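Local atomic coordinates of aq_2013 protein (Aquifex aeolicus, PDB entry 2P6C), a protein that is of unknown function but belongs to the YjbQ (UPF0047) family and assembles from three copies of its chain. Residues V29-L40 against V101-L109. Numbering follows the deposited sequence.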
ATOM      1  N   VAL A  29       3.578 -18.787  -8.362  1.00 10.34           N
ATOM      2  CA  VAL A  29       3.940 -19.326  -7.052  1.00 10.12           C
ATOM      3  C   VAL A  29       4.318 -20.793  -7.168  1.00 10.86           C
ATOM      4  O   VAL A  29       5.249 -21.274  -6.536  1.00 10.94           O
ATOM      5  CB  VAL A  29       2.758 -19.185  -6.077  1.00 10.25           C
ATOM      6  CG1 VAL A  29       2.902 -20.187  -4.933  1.00  9.66           C
ATOM      7  CG2 VAL A  29       2.716 -17.779  -5.511  1.00  9.50           C
ATOM      8  N   GLU A  30       3.610 -21.532  -8.011  1.00 10.90           N
ATOM      9  CA  GLU A  30       3.933 -22.939  -8.213  1.00 12.93           C
ATOM     10  C   GLU A  30       5.314 -23.145  -8.860  1.00 13.47           C
ATOM     11  O   GLU A  30       6.103 -23.932  -8.403  1.00 14.13           O
ATOM     12  CB  GLU A  30       2.835 -23.627  -9.037  1.00 13.08           C
ATOM     13  CG  GLU A  30       3.160 -25.104  -9.304  1.00 15.89           C
ATOM     14  CD  GLU A  30       1.941 -25.921  -9.731  1.00 16.10           C
ATOM     15  OE1 GLU A  30       0.871 -25.338  -9.971  1.00 15.43           O
ATOM     16  OE2 GLU A  30       2.084 -27.148  -9.821  1.00 16.01           O
ATOM     17  N   GLU A  31       5.549 -22.387  -9.974  1.00 13.51           N
ATOM     18  CA  GLU A  31       6.810 -22.386 -10.737  1.00 13.91           C
ATOM     19  C   GLU A  31       8.050 -22.045  -9.846  1.00 13.12           C
ATOM     20  O   GLU A  31       9.191 -22.339 -10.179  1.00 13.19           O
ATOM     21  CB  GLU A  31       6.661 -21.396 -11.915  1.00 15.67           C
ATOM     22  CG  GLU A  31       5.611 -21.840 -12.969  1.00 19.18           C
ATOM     23  CD  GLU A  31       5.415 -20.786 -14.061  1.00 21.96           C
ATOM     24  OE1 GLU A  31       5.884 -19.663 -13.889  1.00 25.02           O
ATOM     25  OE2 GLU A  31       4.795 -21.093 -15.076  1.00 22.90           O
ATOM     26  N   SER A  32       7.793 -21.286  -8.783  1.00 12.32           N
ATOM     27  CA  SER A  32       8.877 -20.753  -7.955  1.00 12.65           C
ATOM     28  C   SER A  32       9.355 -21.830  -6.992  1.00 13.13           C
ATOM     29  O   SER A  32      10.457 -21.751  -6.452  1.00 14.40           O
ATOM     30  CB  SER A  32       8.403 -19.552  -7.134  1.00 13.12           C
ATOM     31  OG  SER A  32       7.765 -19.981  -5.944  1.00 12.41           O
ATOM     32  N   GLU A  33       8.501 -22.827  -6.780  1.00 12.04           N
ATOM     33  CA  GLU A  33       8.773 -23.938  -5.875  1.00 13.70           C
ATOM     34  C   GLU A  33       8.950 -23.466  -4.427  1.00 12.52           C
ATOM     35  O   GLU A  33       9.373 -24.208  -3.550  1.00 10.94           O
ATOM     36  CB  GLU A  33      10.037 -24.648  -6.362  1.00 16.76           C
ATOM     37  CG  GLU A  33       9.808 -25.405  -7.671  1.00 21.66           C
ATOM     38  CD  GLU A  33      10.998 -26.289  -7.961  1.00 25.47           C
ATOM     39  OE1 GLU A  33      12.117 -25.796  -7.914  1.00 28.83           O
ATOM     40  OE2 GLU A  33      10.797 -27.465  -8.254  1.00 28.59           O
ATOM     41  N   VAL A  34       8.623 -22.207  -4.151  1.00  9.86           N
ATOM     42  CA  VAL A  34       8.728 -21.625  -2.806  1.00 10.67           C
ATOM     43  C   VAL A  34       7.655 -22.268  -1.912  1.00 10.40           C
ATOM     44  O   VAL A  34       6.509 -22.449  -2.303  1.00 10.38           O
ATOM     45  CB  VAL A  34       8.671 -20.037  -2.828  1.00 10.12           C
ATOM     46  CG1 VAL A  34       8.431 -19.505  -1.416  1.00  9.60           C
ATOM     47  CG2 VAL A  34       9.980 -19.478  -3.354  1.00 10.64           C
ATOM     48  N   LYS A  35       8.074 -22.704  -0.777  1.00 10.20           N
ATOM     49  CA  LYS A  35       7.198 -23.257   0.307  1.00 11.42           C
ATOM     50  C   LYS A  35       6.718 -22.148   1.172  1.00 11.97           C
ATOM     51  O   LYS A  35       5.549 -22.059   1.523  1.00 12.49           O
ATOM     52  CB  LYS A  35       7.880 -24.254   1.284  1.00 12.79           C
ATOM     53  CG  LYS A  35       7.868 -25.688   0.748  1.00 18.89           C
ATOM     54  CD  LYS A  35       9.262 -26.162   0.329  1.00 22.61           C
ATOM     55  CE  LYS A  35      10.259 -26.159   1.493  1.00 25.25           C
ATOM     56  NZ  LYS A  35      11.455 -26.912   1.119  1.00 29.64           N
ATOM     57  N   GLU A  36       7.475 -21.326   1.684  1.00 11.36           N
ATOM     58  CA  GLU A  36       7.166 -20.258   2.621  1.00 11.57           C
ATOM     59  C   GLU A  36       7.843 -18.988   2.107  1.00 12.14           C
ATOM     60  O   GLU A  36       9.042 -18.993   1.837  1.00 11.88           O
ATOM     61  CB  GLU A  36       7.710 -20.609   4.008  1.00 12.51           C
ATOM     62  CG  GLU A  36       7.207 -21.931   4.585  1.00 13.36           C
ATOM     63  CD  GLU A  36       5.719 -21.926   4.876  1.00 17.29           C
ATOM     64  OE1 GLU A  36       5.187 -20.864   5.266  1.00 14.30           O
ATOM     65  OE2 GLU A  36       5.080 -22.992   4.737  1.00 18.33           O
ATOM     66  N   GLY A  37       7.086 -17.907   1.957  1.00 10.23           N
ATOM     67  CA  GLY A  37       7.705 -16.681   1.478  1.00 10.54           C
ATOM     68  C   GLY A  37       6.769 -15.513   1.249  1.00 10.40           C
ATOM     69  O   GLY A  37       5.649 -15.471   1.764  1.00 10.24           O
ATOM     70  N   LEU A  38       7.249 -14.541   0.485  1.00  9.32           N
ATOM     71  CA  LEU A  38       6.475 -13.366   0.163  1.00  9.23           C
ATOM     72  C   LEU A  38       6.345 -13.251  -1.342  1.00  9.17           C
ATOM     73  O   LEU A  38       7.238 -13.611  -2.098  1.00  9.23           O
ATOM     74  CB  LEU A  38       7.205 -12.141   0.715  1.00  7.64           C
ATOM     75  CG  LEU A  38       7.046 -11.999   2.229  1.00  9.98           C
ATOM     76  CD1 LEU A  38       7.736 -10.748   2.776  1.00  8.81           C
ATOM     77  CD2 LEU A  38       5.585 -11.912   2.669  1.00  8.13           C
ATOM     78  N   CYS A  39       5.210 -12.734  -1.795  1.00  9.51           N
ATOM     79  CA  CYS A  39       4.938 -12.592  -3.216  1.00  9.67           C
ATOM     80  C   CYS A  39       4.425 -11.192  -3.544  1.00  9.33           C
ATOM     81  O   CYS A  39       3.280 -10.860  -3.239  1.00  9.65           O
ATOM     82  CB  CYS A  39       3.908 -13.642  -3.637  1.00 10.32           C
ATOM     83  SG  CYS A  39       3.357 -13.529  -5.366  1.00  8.90           S
ATOM     84  N   LEU A  40       5.286 -10.376  -4.150  1.00  9.28           N
ATOM     85  CA  LEU A  40       4.933  -9.014  -4.547  1.00  9.70           C
ATOM     86  C   LEU A  40       4.334  -9.015  -5.956  1.00 11.12           C
ATOM     87  O   LEU A  40       4.877  -9.640  -6.870  1.00 11.43           O
ATOM     88  CB  LEU A  40       6.180  -8.115  -4.537  1.00  8.87           C
ATOM     89  CG  LEU A  40       6.084  -6.738  -5.218  1.00  7.89           C
ATOM     90  CD1 LEU A  40       5.171  -5.793  -4.423  1.00  6.92           C
ATOM     91  CD2 LEU A  40       7.478  -6.141  -5.327  1.00  8.12           C
ATOM     92  N   VAL A 101       1.280  -7.232  -1.546  1.00  9.30           N
ATOM     93  CA  VAL A 101       2.238  -8.241  -1.154  1.00  8.99           C
ATOM     94  C   VAL A 101       1.484  -9.350  -0.500  1.00  9.47           C
ATOM     95  O   VAL A 101       0.722  -9.150   0.436  1.00 10.05           O
ATOM     96  CB  VAL A 101       3.223  -7.664  -0.133  1.00  9.16           C
ATOM     97  CG1 VAL A 101       4.205  -8.746   0.313  1.00  7.76           C
ATOM     98  CG2 VAL A 101       3.992  -6.510  -0.747  1.00  7.52           C
ATOM     99  N   LEU A 102       1.653 -10.569  -0.994  1.00 10.52           N
ATOM    100  CA  LEU A 102       0.947 -11.719  -0.449  1.00 11.25           C
ATOM    101  C   LEU A 102       1.902 -12.779   0.131  1.00 10.65           C
ATOM    102  O   LEU A 102       3.038 -12.942  -0.295  1.00 10.59           O
ATOM    103  CB  LEU A 102       0.097 -12.313  -1.578  1.00 13.09           C
ATOM    104  CG  LEU A 102      -1.103 -11.429  -1.928  1.00 16.45           C
ATOM    105  CD1 LEU A 102      -1.758 -11.813  -3.259  1.00 17.95           C
ATOM    106  CD2 LEU A 102      -2.207 -11.494  -0.874  1.00 16.42           C
ATOM    107  N   PRO A 103       1.401 -13.470   1.177  1.00 10.72           N
ATOM    108  CA  PRO A 103       2.105 -14.565   1.820  1.00  9.70           C
ATOM    109  C   PRO A 103       2.059 -15.828   0.973  1.00 10.91           C
ATOM    110  O   PRO A 103       1.143 -16.065   0.201  1.00 10.38           O
ATOM    111  CB  PRO A 103       1.407 -14.874   3.140  1.00 10.19           C
ATOM    112  CG  PRO A 103       0.124 -14.033   3.220  1.00 10.42           C
ATOM    113  CD  PRO A 103       0.123 -13.254   1.818  1.00  9.61           C
ATOM    114  N   ILE A 104       3.121 -16.632   1.104  1.00  9.87           N
ATOM    115  CA  ILE A 104       3.084 -17.963   0.550  1.00 12.11           C
ATOM    116  C   ILE A 104       3.219 -18.929   1.700  1.00 11.95           C
ATOM    117  O   ILE A 104       4.206 -18.926   2.423  1.00 11.01           O
ATOM    118  CB  ILE A 104       4.275 -18.129  -0.399  1.00 11.52           C
ATOM    119  CG1 ILE A 104       4.062 -17.314  -1.676  1.00 12.22           C
ATOM    120  CG2 ILE A 104       4.430 -19.611  -0.808  1.00 12.61           C
ATOM    121  CD1 ILE A 104       5.329 -17.229  -2.529  1.00  8.46           C
ATOM    122  N   THR A 105       2.211 -19.764   1.914  1.00 14.07           N
ATOM    123  CA  THR A 105       2.174 -20.660   3.048  1.00 13.48           C
ATOM    124  C   THR A 105       1.950 -22.097   2.575  1.00 13.73           C
ATOM    125  O   THR A 105       0.962 -22.421   1.930  1.00 14.02           O
ATOM    126  CB  THR A 105       1.042 -20.197   3.977  1.00 15.35           C
ATOM    127  OG1 THR A 105       1.216 -18.807   4.263  1.00 14.34           O
ATOM    128  CG2 THR A 105       1.092 -20.983   5.291  1.00 14.34           C
ATOM    129  N   ASN A 106       2.858 -23.007   2.908  1.00 12.74           N
ATOM    130  CA  ASN A 106       2.771 -24.410   2.526  1.00 13.69           C
ATOM    131  C   ASN A 106       2.639 -24.530   0.980  1.00 13.06           C
ATOM    132  O   ASN A 106       1.862 -25.316   0.455  1.00 12.76           O
ATOM    133  CB  ASN A 106       1.565 -25.060   3.274  1.00 13.27           C
ATOM    134  CG  ASN A 106       1.813 -25.250   4.786  1.00 15.19           C
ATOM    135  OD1 ASN A 106       2.939 -25.424   5.242  1.00 17.41           O
ATOM    136  ND2 ASN A 106       0.709 -25.204   5.551  1.00 14.25           N
ATOM    137  N   GLY A 107       3.447 -23.740   0.276  1.00 12.32           N
ATOM    138  CA  GLY A 107       3.485 -23.786  -1.184  1.00 12.70           C
ATOM    139  C   GLY A 107       2.213 -23.228  -1.852  1.00 13.65           C
ATOM    140  O   GLY A 107       1.867 -23.569  -2.970  1.00 13.30           O
ATOM    141  N   LYS A 108       1.534 -22.346  -1.092  1.00 13.21           N
ATOM    142  CA  LYS A 108       0.297 -21.784  -1.611  1.00 12.73           C
ATOM    143  C   LYS A 108       0.155 -20.293  -1.328  1.00 12.84           C
ATOM    144  O   LYS A 108       0.575 -19.785  -0.295  1.00 11.61           O
ATOM    145  CB  LYS A 108      -0.845 -22.510  -0.929  1.00 13.17           C
ATOM    146  CG  LYS A 108      -1.083 -23.874  -1.558  1.00 14.24           C
ATOM    147  CD  LYS A 108      -1.969 -24.755  -0.686  1.00 15.37           C
ATOM    148  CE  LYS A 108      -1.578 -24.704   0.794  1.00 17.85           C
ATOM    149  NZ  LYS A 108      -2.650 -25.285   1.600  1.00 20.06           N
ATOM    150  N   LEU A 109      -0.443 -19.595  -2.329  1.00 11.85           N
ATOM    151  CA  LEU A 109      -0.848 -18.207  -2.150  1.00 13.71           C
ATOM    152  C   LEU A 109      -1.824 -18.140  -0.985  1.00 13.34           C
ATOM    153  O   LEU A 109      -2.896 -18.730  -1.018  1.00 14.00           O
ATOM    154  CB  LEU A 109      -1.570 -17.734  -3.412  1.00 14.53           C
ATOM    155  CG  LEU A 109      -0.892 -16.583  -4.188  1.00 15.78           C
ATOM    156  CD1 LEU A 109      -1.895 -15.807  -5.048  1.00 14.03           C
ATOM    157  CD2 LEU A 109      -0.198 -15.543  -3.306  1.00 12.46           C
TER
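I104 packs against V29 and V34, its side chain wedged between the end of helix 22-32 and strand 37-43. Its CD1 lies 4.0 Å from V29 CG2, the two side chains running antiparallel alongside one another, while V34 lies across it and C39 offers its CB. With CG1 anti to the carbonyl carbon (chi1 -72°), the longer branch reaches V29, and CG2 turns toward the carbonyl oxygens of V34 and K35. A branched, apolar residue suits this buried spot, and I134 of strand 128-136 also packs on it. G37, paired with I104, has no side chain; a CB there would collide with V34, whose own N-H is held by S32 OG in an ST turn.

Around this core the backbones of strands 37-43 and 99-104 pair antiparallel. G37 and I104 exchange two hydrogen bonds, I104 N to G37 O at 2.9 Å, and C39 and L102 exchange a second pair. Past the strands the N-H of G107 donates to a lone pair of K35 O, in the carbonyl plane, at 3.0 Å; G107 has a positive phi, which glycine adopts readily.

E36 bends at chi2 (-66°), bringing OE2 to within 2.9 Å of N106 N, which donates a hydrogen bond from above the carboxylate plane. OE1 forms a salt bridge to K133 of the second subunit, a lysine that also hydrogen-bonds T105 OG1, which in turn is hydrogen-bonded to D110. Were E36 replaced by an alanine, N106 N would be likely to lose this acceptor and that lysine its carboxylate mate. On the opposite face of the sheet from I104, L38 and V101 each meet their own counterpart in the third subunit. Apolar side chains thus serve both helix-to-sheet packing and the third-subunit interface, while E36 gives a polar link between the N106 backbone and the second subunit.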